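Local coordinates for protein beta-fructofuranosidase (Bifidobacterium adolescentis, PDB 6NOB) that probably hydrolyses sucrose and related beta-fructosides, releasing fructose from their terminal beta-D-fructofuranosyl residues, as a family 32 glycoside hydrolase, at residues 368-377 with 388-396; 401-411 with 422-433. All blocks are in the same frame, centred on the assembly; numbering follows the deposited sequence.

Contact 1: 368-377 with 388-396; sequences HQIARTYECP and AVGALMHYR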
loop_
_atom_site.group_PDB
_atom_site.type_symbol
_atom_site.label_atom_id
_atom_site.label_comp_id
_atom_site.label_asym_id
_atom_site.label_seq_id
_atom_site.Cartn_x
_atom_site.Cartn_y
_atom_site.Cartn_z
ATOM N N HIS A 368 -11.379 0.545 20.449
ATOM C CA HIS A 368 -10.017 0.047 20.312
ATOM C C HIS A 368 -9.018 1.044 20.885
ATOM O O HIS A 368 -7.962 1.303 20.304
ATOM C CB HIS A 368 -9.703 -0.267 18.852
ATOM C CG HIS A 368 -10.619 -1.285 18.249
ATOM N ND1 HIS A 368 -11.615 -0.954 17.354
ATOM C CD2 HIS A 368 -10.702 -2.625 18.426
ATOM C CE1 HIS A 368 -12.265 -2.048 17.001
ATOM N NE2 HIS A 368 -11.731 -3.075 17.637
ATOM N N GLN A 369 -9.341 1.609 22.050
ATOM C CA GLN A 369 -8.500 2.643 22.636
ATOM C C GLN A 369 -7.153 2.117 23.114
ATOM O O GLN A 369 -6.245 2.923 23.348
ATOM C CB GLN A 369 -9.235 3.320 23.791
ATOM C CG GLN A 369 -9.289 2.515 25.063
ATOM C CD GLN A 369 -9.644 3.373 26.257
ATOM O OE1 GLN A 369 -10.761 3.306 26.775
ATOM N NE2 GLN A 369 -8.697 4.192 26.696
ATOM N N ILE A 370 -6.992 0.801 23.262
ATOM C CA ILE A 370 -5.683 0.275 23.630
ATOM C C ILE A 370 -4.716 0.281 22.454
ATOM O O ILE A 370 -3.503 0.141 22.661
ATOM C CB ILE A 370 -5.792 -1.142 24.219
ATOM C CG1 ILE A 370 -6.430 -2.102 23.214
ATOM C CG2 ILE A 370 -6.587 -1.121 25.514
ATOM C CD1 ILE A 370 -6.466 -3.537 23.697
ATOM N N ALA A 371 -5.207 0.436 21.225
ATOM C CA ALA A 371 -4.306 0.595 20.093
ATOM C C ALA A 371 -3.497 1.877 20.253
ATOM O O ALA A 371 -3.976 2.873 20.803
ATOM C CB ALA A 371 -5.087 0.618 18.777
ATOM N N ARG A 372 -2.251 1.843 19.773
ATOM C CA ARG A 372 -1.347 2.971 19.985
ATOM C C ARG A 372 -1.853 4.227 19.288
ATOM O O ARG A 372 -1.972 5.291 19.909
ATOM C CB ARG A 372 0.059 2.634 19.494
ATOM C CG ARG A 372 1.005 3.825 19.582
ATOM C CD ARG A 372 2.258 3.633 18.754
ATOM N NE ARG A 372 3.132 4.798 18.838
ATOM C CZ ARG A 372 4.124 4.921 19.713
ATOM N NH1 ARG A 372 4.368 3.945 20.576
ATOM N NH2 ARG A 372 4.871 6.017 19.724
ATOM N N THR A 373 -2.150 4.125 17.997
ATOM C CA THR A 373 -2.481 5.289 17.186
ATOM C C THR A 373 -3.008 4.803 15.843
ATOM O O THR A 373 -2.952 3.611 15.526
ATOM C CB THR A 373 -1.262 6.203 17.002
ATOM O OG1 THR A 373 -1.669 7.452 16.431
ATOM C CG2 THR A 373 -0.229 5.545 16.098
ATOM N N TYR A 374 -3.532 5.742 15.064
ATOM C CA TYR A 374 -3.992 5.449 13.718
ATOM C C TYR A 374 -2.828 5.487 12.735
ATOM O O TYR A 374 -1.788 6.104 12.982
ATOM C CB TYR A 374 -5.055 6.457 13.275
ATOM C CG TYR A 374 -6.482 6.065 13.569
ATOM C CD1 TYR A 374 -7.006 4.861 13.113
ATOM C CD2 TYR A 374 -7.316 6.913 14.286
ATOM C CE1 TYR A 374 -8.320 4.510 13.376
ATOM C CE2 TYR A 374 -8.630 6.571 14.553
ATOM C CZ TYR A 374 -9.126 5.371 14.093
ATOM O OH TYR A 374 -10.433 5.031 14.360
ATOM N N GLU A 375 -3.020 4.817 11.603
ATOM C CA GLU A 375 -2.146 4.952 10.450
ATOM C C GLU A 375 -3.002 4.944 9.191
ATOM O O GLU A 375 -4.001 4.223 9.118
ATOM C CB GLU A 375 -1.095 3.831 10.396
ATOM C CG GLU A 375 0.110 4.083 11.299
ATOM C CD GLU A 375 1.290 3.182 10.987
ATOM O OE1 GLU A 375 1.083 1.963 10.805
ATOM O OE2 GLU A 375 2.429 3.694 10.926
ATOM N N CYS A 376 -2.618 5.771 8.218
ATOM C CA CYS A 376 -3.246 5.852 6.903
ATOM C C CYS A 376 -4.756 6.055 6.991
ATOM O O CYS A 376 -5.526 5.157 6.630
ATOM C CB CYS A 376 -2.926 4.594 6.091
ATOM S SG CYS A 376 -1.147 4.325 5.854
ATOM N N PRO A 377 -5.215 7.216 7.447
ATOM C CA PRO A 377 -6.654 7.470 7.524
ATOM C C PRO A 377 -7.214 7.888 6.170
ATOM O O PRO A 377 -6.485 8.187 5.224
ATOM C CB PRO A 377 -6.746 8.613 8.534
ATOM C CG PRO A 377 -5.494 9.393 8.287
ATOM C CD PRO A 377 -4.433 8.371 7.925
ATOM N N ALA A 388 -15.219 6.529 7.177
ATOM C CA ALA A 388 -13.849 6.707 7.635
ATOM C C ALA A 388 -13.146 5.357 7.661
ATOM O O ALA A 388 -13.738 4.345 8.052
ATOM C CB ALA A 388 -13.797 7.352 9.023
ATOM N N VAL A 389 -11.886 5.346 7.231
ATOM C CA VAL A 389 -11.074 4.137 7.152
ATOM C C VAL A 389 -9.722 4.429 7.789
ATOM O O VAL A 389 -9.103 5.457 7.492
ATOM C CB VAL A 389 -10.897 3.664 5.694
ATOM C CG1 VAL A 389 -10.035 2.421 5.635
ATOM C CG2 VAL A 389 -12.250 3.403 5.044
ATOM N N GLY A 390 -9.268 3.535 8.665
ATOM C CA GLY A 390 -7.991 3.719 9.328
ATOM C C GLY A 390 -7.497 2.429 9.940
ATOM O O GLY A 390 -8.273 1.507 10.210
ATOM N N ALA A 391 -6.185 2.375 10.161
ATOM C CA ALA A 391 -5.520 1.196 10.694
ATOM C C ALA A 391 -5.136 1.414 12.153
ATOM O O ALA A 391 -4.789 2.524 12.565
ATOM C CB ALA A 391 -4.275 0.858 9.871
ATOM N N LEU A 392 -5.187 0.335 12.932
ATOM C CA LEU A 392 -4.994 0.386 14.379
ATOM C C LEU A 392 -3.627 -0.192 14.732
ATOM O O LEU A 392 -3.419 -1.407 14.657
ATOM C CB LEU A 392 -6.114 -0.367 15.091
ATOM C CG LEU A 392 -7.502 0.225 14.845
ATOM C CD1 LEU A 392 -8.592 -0.740 15.282
ATOM C CD2 LEU A 392 -7.641 1.559 15.561
ATOM N N MET A 393 -2.706 0.679 15.137
ATOM C CA MET A 393 -1.340 0.257 15.418
ATOM C C MET A 393 -1.263 -0.552 16.706
ATOM O O MET A 393 -1.948 -0.257 17.688
ATOM C CB MET A 393 -0.420 1.470 15.534
ATOM C CG MET A 393 0.152 1.965 14.225
ATOM S SD MET A 393 1.797 2.669 14.467
ATOM C CE MET A 393 2.784 1.184 14.619
ATOM N N HIS A 394 -0.407 -1.574 16.691
ATOM C CA HIS A 394 -0.050 -2.326 17.894
ATOM C C HIS A 394 -1.277 -2.947 18.554
ATOM O O HIS A 394 -1.407 -2.963 19.781
ATOM C CB HIS A 394 0.714 -1.446 18.885
ATOM C CG HIS A 394 2.035 -0.966 18.369
ATOM N ND1 HIS A 394 2.768 0.015 19.001
ATOM C CD2 HIS A 394 2.754 -1.333 17.283
ATOM C CE1 HIS A 394 3.882 0.233 18.324
ATOM N NE2 HIS A 394 3.897 -0.573 17.277
ATOM N N TYR A 395 -2.187 -3.462 17.734
ATOM C CA TYR A 395 -3.397 -4.096 18.234
ATOM C C TYR A 395 -3.675 -5.350 17.425
ATOM O O TYR A 395 -3.697 -5.307 16.191
ATOM C CB TYR A 395 -4.599 -3.145 18.160
ATOM C CG TYR A 395 -5.918 -3.814 18.487
ATOM C CD1 TYR A 395 -6.277 -4.081 19.804
ATOM C CD2 TYR A 395 -6.802 -4.182 17.476
ATOM C CE1 TYR A 395 -7.481 -4.695 20.107
ATOM C CE2 TYR A 395 -8.008 -4.798 17.767
ATOM C CZ TYR A 395 -8.343 -5.053 19.084
ATOM O OH TYR A 395 -9.541 -5.667 19.379
ATOM N N ARG A 396 -3.879 -6.461 18.123
ATOM C CA ARG A 396 -4.394 -7.683 17.529
ATOM C C ARG A 396 -5.835 -7.859 17.977
ATOM O O ARG A 396 -6.160 -7.599 19.137
ATOM C CB ARG A 396 -3.562 -8.901 17.941
ATOM C CG ARG A 396 -2.113 -8.853 17.487
ATOM C CD ARG A 396 -1.352 -10.092 17.930
ATOM N NE ARG A 396 -1.761 -11.280 17.187
ATOM C CZ ARG A 396 -1.197 -12.476 17.321
ATOM N NH1 ARG A 396 -0.196 -12.653 18.173
ATOM N NH2 ARG A 396 -1.638 -13.499 16.603
HETATM O O HOH W 1 2.905 1.731 21.362
#
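Glu375 and Ala391 form the antiparallel hydrogen-bonded pair at the Glu-Cys-Pro motif of glycoside hydrolase family 32, on the innermost strand of a beta-propeller blade and its neighbour; in relatives the motif's glutamate is the catalytic acid/base. Ala391 N gives a bond of 3.0 Å to Glu375 O and Glu375 N one of 3.1 Å to Ala391 O. Further back, Met393 N reaches Thr373 O, and Arg372 N bonds to Met393 O. Glu375 runs out extended beyond CG, whereas Met393 folds at its second and third torsions, so that its SD comes to 3.6 Å from Glu375 CD. The carboxylate itself is held by Arg268 and lies close to a bound PEG molecule.

The other face is aromatic. Leu392 forks between two rings: CD1 sits over the face of His368, 3.9 Å from its centroid, while CD2 meets Tyr374 CE1 at 3.7 Å. His368 in turn directs its edge at the face of Tyr395 in an offset edge-to-face pair, planes at 63°, and both share Thr316 as a polar partner. Arg372 and His394 lie alongside each other, joined through a water that lies 2.8 Å from Arg372 NH1 and also meets His394 ND1; the guanidinium also pairs with Glu231 and Asp266. Backbone bonds thus fix where Glu375 starts, and methionine packing plus an arginine would limit where its carboxylate can swing.

Contact 2: 401-411 with 422-433; sequences RFQQVRWYAGD and DVKASDWCDFGT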
loop_
_atom_site.group_PDB
_atom_site.type_symbol
_atom_site.label_atom_id
_atom_site.label_comp_id
_atom_site.label_asym_id
_atom_site.label_seq_id
_atom_site.Cartn_x
_atom_site.Cartn_y
_atom_site.Cartn_z
ATOM N N ARG A 401 -5.562 -11.197 14.521
ATOM C CA ARG A 401 -5.124 -10.449 13.349
ATOM C C ARG A 401 -4.496 -9.124 13.773
ATOM O O ARG A 401 -5.112 -8.333 14.494
ATOM C CB ARG A 401 -6.300 -10.219 12.399
ATOM C CG ARG A 401 -6.859 -11.509 11.794
ATOM C CD ARG A 401 -8.165 -11.290 11.032
ATOM N NE ARG A 401 -9.282 -10.942 11.905
ATOM C CZ ARG A 401 -10.560 -11.167 11.612
ATOM N NH1 ARG A 401 -10.893 -11.739 10.463
ATOM N NH2 ARG A 401 -11.508 -10.815 12.470
ATOM N N PHE A 402 -3.270 -8.885 13.311
ATOM C CA PHE A 402 -2.449 -7.772 13.772
ATOM C C PHE A 402 -2.649 -6.549 12.882
ATOM O O PHE A 402 -2.548 -6.645 11.655
ATOM C CB PHE A 402 -0.977 -8.193 13.777
ATOM C CG PHE A 402 -0.031 -7.151 14.311
ATOM C CD1 PHE A 402 -0.120 -6.714 15.624
ATOM C CD2 PHE A 402 0.981 -6.643 13.509
ATOM C CE1 PHE A 402 0.769 -5.769 16.120
ATOM C CE2 PHE A 402 1.873 -5.702 13.998
ATOM C CZ PHE A 402 1.765 -5.263 15.304
ATOM N N GLN A 403 -2.935 -5.408 13.509
ATOM C CA GLN A 403 -3.046 -4.109 12.839
ATOM C C GLN A 403 -4.003 -4.173 11.646
ATOM O O GLN A 403 -3.654 -3.886 10.499
ATOM C CB GLN A 403 -1.662 -3.587 12.432
ATOM C CG GLN A 403 -0.712 -3.427 13.623
ATOM C CD GLN A 403 0.520 -2.579 13.326
ATOM O OE1 GLN A 403 1.194 -2.110 14.247
ATOM N NE2 GLN A 403 0.821 -2.382 12.046
ATOM N N GLN A 404 -5.238 -4.558 11.951
ATOM C CA GLN A 404 -6.292 -4.579 10.951
ATOM C C GLN A 404 -6.717 -3.161 10.588
ATOM O O GLN A 404 -6.578 -2.224 11.378
ATOM C CB GLN A 404 -7.492 -5.366 11.472
ATOM C CG GLN A 404 -7.276 -6.860 11.509
ATOM C CD GLN A 404 -7.479 -7.501 10.152
ATOM O OE1 GLN A 404 -6.603 -7.443 9.289
ATOM N NE2 GLN A 404 -8.645 -8.110 9.955
ATOM N N VAL A 405 -7.237 -3.011 9.374
ATOM C CA VAL A 405 -7.755 -1.740 8.882
ATOM C C VAL A 405 -9.265 -1.740 9.083
ATOM O O VAL A 405 -9.962 -2.637 8.594
ATOM C CB VAL A 405 -7.386 -1.522 7.407
ATOM C CG1 VAL A 405 -8.101 -0.300 6.857
ATOM C CG2 VAL A 405 -5.877 -1.381 7.259
ATOM N N ARG A 406 -9.773 -0.743 9.803
ATOM C CA ARG A 406 -11.184 -0.660 10.156
ATOM C C ARG A 406 -11.876 0.422 9.337
ATOM O O ARG A 406 -11.304 1.490 9.094
ATOM C CB ARG A 406 -11.352 -0.363 11.651
ATOM C CG ARG A 406 -12.760 -0.550 12.173
ATOM C CD ARG A 406 -12.769 -0.928 13.649
ATOM N NE ARG A 406 -14.053 -1.503 14.043
ATOM C CZ ARG A 406 -14.361 -2.791 13.926
ATOM N NH1 ARG A 406 -13.474 -3.644 13.431
ATOM N NH2 ARG A 406 -15.557 -3.228 14.303
ATOM N N TRP A 407 -13.110 0.147 8.915
ATOM C CA TRP A 407 -13.962 1.156 8.301
ATOM C C TRP A 407 -15.110 1.508 9.240
ATOM O O TRP A 407 -15.589 0.670 10.009
ATOM C CB TRP A 407 -14.512 0.700 6.939
ATOM C CG TRP A 407 -15.374 -0.540 6.953
ATOM C CD1 TRP A 407 -14.982 -1.809 6.638
ATOM C CD2 TRP A 407 -16.774 -0.622 7.268
ATOM N NE1 TRP A 407 -16.042 -2.675 6.747
ATOM C CE2 TRP A 407 -17.154 -1.973 7.133
ATOM C CE3 TRP A 407 -17.739 0.313 7.658
ATOM C CZ2 TRP A 407 -18.457 -2.413 7.372
ATOM C CZ3 TRP A 407 -19.033 -0.128 7.899
ATOM C CH2 TRP A 407 -19.378 -1.478 7.755
ATOM N N TYR A 408 -15.540 2.766 9.169
ATOM C CA TYR A 408 -16.620 3.286 10.003
ATOM C C TYR A 408 -17.564 4.076 9.110
ATOM O O TYR A 408 -17.132 5.016 8.436
ATOM C CB TYR A 408 -16.087 4.186 11.127
ATOM C CG TYR A 408 -14.829 3.702 11.823
ATOM C CD1 TYR A 408 -13.584 3.804 11.211
ATOM C CD2 TYR A 408 -14.885 3.175 13.108
ATOM C CE1 TYR A 408 -12.440 3.375 11.849
ATOM C CE2 TYR A 408 -13.742 2.744 13.755
ATOM C CZ TYR A 408 -12.522 2.847 13.121
ATOM O OH TYR A 408 -11.380 2.421 13.761
ATOM N N ALA A 409 -18.844 3.713 9.112
ATOM C CA ALA A 409 -19.833 4.332 8.241
ATOM C C ALA A 409 -20.916 5.013 9.069
ATOM O O ALA A 409 -21.361 4.476 10.088
ATOM C CB ALA A 409 -20.467 3.299 7.300
ATOM N N GLY A 410 -21.338 6.189 8.624
ATOM C CA GLY A 410 -22.359 6.922 9.348
ATOM C C GLY A 410 -22.626 8.272 8.724
ATOM O O GLY A 410 -22.373 8.487 7.537
ATOM N N ASP A 411 -23.145 9.184 9.541
ATOM C CA ASP A 411 -23.508 10.525 9.104
ATOM C C ASP A 411 -22.557 11.541 9.719
ATOM O O ASP A 411 -22.349 11.547 10.938
ATOM C CB ASP A 411 -24.950 10.857 9.492
ATOM C CG ASP A 411 -25.924 9.765 9.103
ATOM O OD1 ASP A 411 -25.734 9.146 8.035
ATOM O OD2 ASP A 411 -26.881 9.522 9.868
ATOM N N ASP A 422 -20.921 10.441 13.115
ATOM C CA ASP A 422 -21.844 9.647 13.922
ATOM C C ASP A 422 -21.790 8.215 13.402
ATOM O O ASP A 422 -22.429 7.880 12.402
ATOM C CB ASP A 422 -23.253 10.226 13.848
ATOM C CG ASP A 422 -24.244 9.476 14.722
ATOM O OD1 ASP A 422 -23.810 8.653 15.556
ATOM O OD2 ASP A 422 -25.463 9.708 14.570
ATOM N N VAL A 423 -21.019 7.365 14.079
ATOM C CA VAL A 423 -20.792 6.003 13.604
ATOM C C VAL A 423 -22.070 5.191 13.760
ATOM O O VAL A 423 -22.601 5.050 14.867
ATOM C CB VAL A 423 -19.630 5.343 14.355
ATOM C CG1 VAL A 423 -19.389 3.940 13.816
ATOM C CG2 VAL A 423 -18.368 6.191 14.244
ATOM N N LYS A 424 -22.565 4.647 12.647
ATOM C CA LYS A 424 -23.684 3.714 12.666
ATOM C C LYS A 424 -23.249 2.261 12.534
ATOM O O LYS A 424 -24.008 1.368 12.927
ATOM C CB LYS A 424 -24.675 4.033 11.540
ATOM C CG LYS A 424 -25.221 5.453 11.553
ATOM C CD LYS A 424 -26.035 5.738 12.803
ATOM C CE LYS A 424 -26.822 7.031 12.654
ATOM N NZ LYS A 424 -27.640 7.334 13.861
ATOM N N ALA A 425 -22.056 2.006 12.000
ATOM C CA ALA A 425 -21.561 0.646 11.836
ATOM C C ALA A 425 -20.053 0.691 11.653
ATOM O O ALA A 425 -19.492 1.698 11.215
ATOM C CB ALA A 425 -22.227 -0.058 10.647
ATOM N N SER A 426 -19.403 -0.419 11.993
ATOM C CA SER A 426 -17.962 -0.550 11.830
ATOM C C SER A 426 -17.615 -2.022 11.650
ATOM O O SER A 426 -18.313 -2.900 12.158
ATOM C CB SER A 426 -17.209 0.039 13.028
ATOM O OG SER A 426 -16.830 -0.963 13.956
ATOM N N ASP A 427 -16.534 -2.278 10.920
ATOM C CA ASP A 427 -16.047 -3.638 10.689
ATOM C C ASP A 427 -14.684 -3.545 10.012
ATOM O O ASP A 427 -14.200 -2.455 9.695
ATOM C CB ASP A 427 -17.023 -4.457 9.845
ATOM C CG ASP A 427 -17.052 -5.917 10.246
ATOM O OD1 ASP A 427 -15.988 -6.442 10.638
ATOM O OD2 ASP A 427 -18.137 -6.528 10.173
ATOM N N TRP A 428 -14.073 -4.708 9.784
ATOM C CA TRP A 428 -12.784 -4.778 9.111
ATOM C C TRP A 428 -12.953 -4.701 7.598
ATOM O O TRP A 428 -13.921 -5.226 7.039
ATOM C CB TRP A 428 -12.056 -6.075 9.473
ATOM C CG TRP A 428 -11.799 -6.282 10.945
ATOM C CD1 TRP A 428 -12.097 -7.396 11.676
ATOM C CD2 TRP A 428 -11.176 -5.363 11.854
ATOM N NE1 TRP A 428 -11.707 -7.226 12.983
ATOM C CE2 TRP A 428 -11.140 -5.986 13.118
ATOM C CE3 TRP A 428 -10.654 -4.071 11.724
ATOM C CZ2 TRP A 428 -10.602 -5.362 14.242
ATOM C CZ3 TRP A 428 -10.117 -3.456 12.841
ATOM C CH2 TRP A 428 -10.095 -4.102 14.082
ATOM N N CYS A 429 -11.990 -4.050 6.934
ATOM C CA CYS A 429 -11.979 -4.014 5.473
ATOM C C CYS A 429 -11.587 -5.357 4.874
ATOM O O CYS A 429 -11.992 -5.674 3.749
ATOM C CB CYS A 429 -11.006 -2.945 4.970
ATOM S SG CYS A 429 -11.426 -1.236 5.374
ATOM N N ASP A 430 -10.796 -6.148 5.594
ATOM C CA ASP A 430 -10.227 -7.380 5.056
ATOM C C ASP A 430 -10.045 -8.362 6.201
ATOM O O ASP A 430 -9.325 -8.063 7.159
ATOM C CB ASP A 430 -8.894 -7.099 4.360
ATOM C CG ASP A 430 -8.435 -8.253 3.492
ATOM O OD1 ASP A 430 -8.055 -9.306 4.049
ATOM O OD2 ASP A 430 -8.457 -8.103 2.252
ATOM N N PHE A 431 -10.684 -9.528 6.106
ATOM C CA PHE A 431 -10.678 -10.482 7.207
ATOM C C PHE A 431 -9.477 -11.423 7.178
ATOM O O PHE A 431 -9.426 -12.367 7.975
ATOM C CB PHE A 431 -11.997 -11.274 7.243
ATOM C CG PHE A 431 -12.180 -12.264 6.115
ATOM C CD1 PHE A 431 -11.647 -13.544 6.196
ATOM C CD2 PHE A 431 -12.944 -11.935 5.006
ATOM C CE1 PHE A 431 -11.832 -14.460 5.170
ATOM C CE2 PHE A 431 -13.139 -12.846 3.977
ATOM C CZ PHE A 431 -12.583 -14.110 4.058
ATOM N N GLY A 432 -8.507 -11.182 6.299
ATOM C CA GLY A 432 -7.259 -11.920 6.335
ATOM C C GLY A 432 -6.244 -11.255 7.244
ATOM O O GLY A 432 -6.582 -10.837 8.355
ATOM N N THR A 433 -4.997 -11.142 6.790
ATOM C CA THR A 433 -3.985 -10.409 7.538
ATOM C C THR A 433 -2.966 -9.818 6.574
ATOM O O THR A 433 -2.648 -10.411 5.540
ATOM C CB THR A 433 -3.280 -11.294 8.575
ATOM O OG1 THR A 433 -2.390 -10.488 9.358
ATOM C CG2 THR A 433 -2.493 -12.411 7.902
HETATM O O HOH W 2 -12.572 -8.892 14.998
HETATM O O HOH W 3 -1.954 -11.059 12.079
HETATM O O HOH W 4 -4.074 -8.356 10.079
HETATM O O HOH W 5 -9.236 -4.978 7.596
HETATM O O HOH W 6 -15.230 -5.789 13.318
HETATM O O HOH W 7 -27.205 10.998 12.612
#
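Trp428 is gripped on both faces by residues of 401-411, in the beta-hairpin that forms the outer pair of strands, 405-415 and 418-428, of a propeller blade. Arg406 runs extended, CG anti to the backbone N, and brings CZ 4.3 Å from the centroid of the tryptophan six-membered ring, only 4° off its normal. This cation-pi contact is not a flat stack: the planes stand 80° apart, and NH1 points down at the ring centre. On the opposite face Gln404 CB makes a CH-pi contact, 3.5 Å from the same centroid. Gln404 then bends at its second torsion, turning NE2 to Asp430 O at 2.9 Å.

The rest of the arginine head is occupied as well. NE makes a weak bond to Ser426 OG, which also has Gln314 as a partner, and a water links NH2 to Asp427 OD1. Arg401, whose NE pairs with Asp397, sends NH1 3.0 Å to Phe431 O, in its guanidinium plane.

Trp407 takes the other side of the hairpin. With chi1 at 61°, CG lies between the backbone N and the carbonyl carbon, and the indole folds across the Asp427 backbone, CZ2 lying 3.5 Å from Asp427 CB; its NE1 bonds weakly to Trp428 O. Farther along, the register slips by one residue at a classic beta bulge, where Ala409 O accepts two bonds, from Lys424 N at 2.8 Å and from Ala425 N at 3.2 Å.

Overall arrangement
Contacts 1 and 2 belong to one antiparallel sheet, a blade of the propeller, and follow each other along the chain with centres about 10 Å apart. Strands 385-396 and 405-415 are neighbours and join them: the carbonyls of Ala388 and Gly390 probably accept from the amides of Tyr408 and Arg406. Both are largely buried, but contact 2 extends to exposed residues, Asp411 and Lys424, at its far end. Contact 1 has short pairing and a mixed aliphatic, sulfur and aromatic lining beside the Glu-Cys-Pro motif; contact 2 has a longer hairpin and leans more on arginine-tryptophan contacts and several waters. His368 bridges the two, packing on Arg406 and meeting the Trp428 ring.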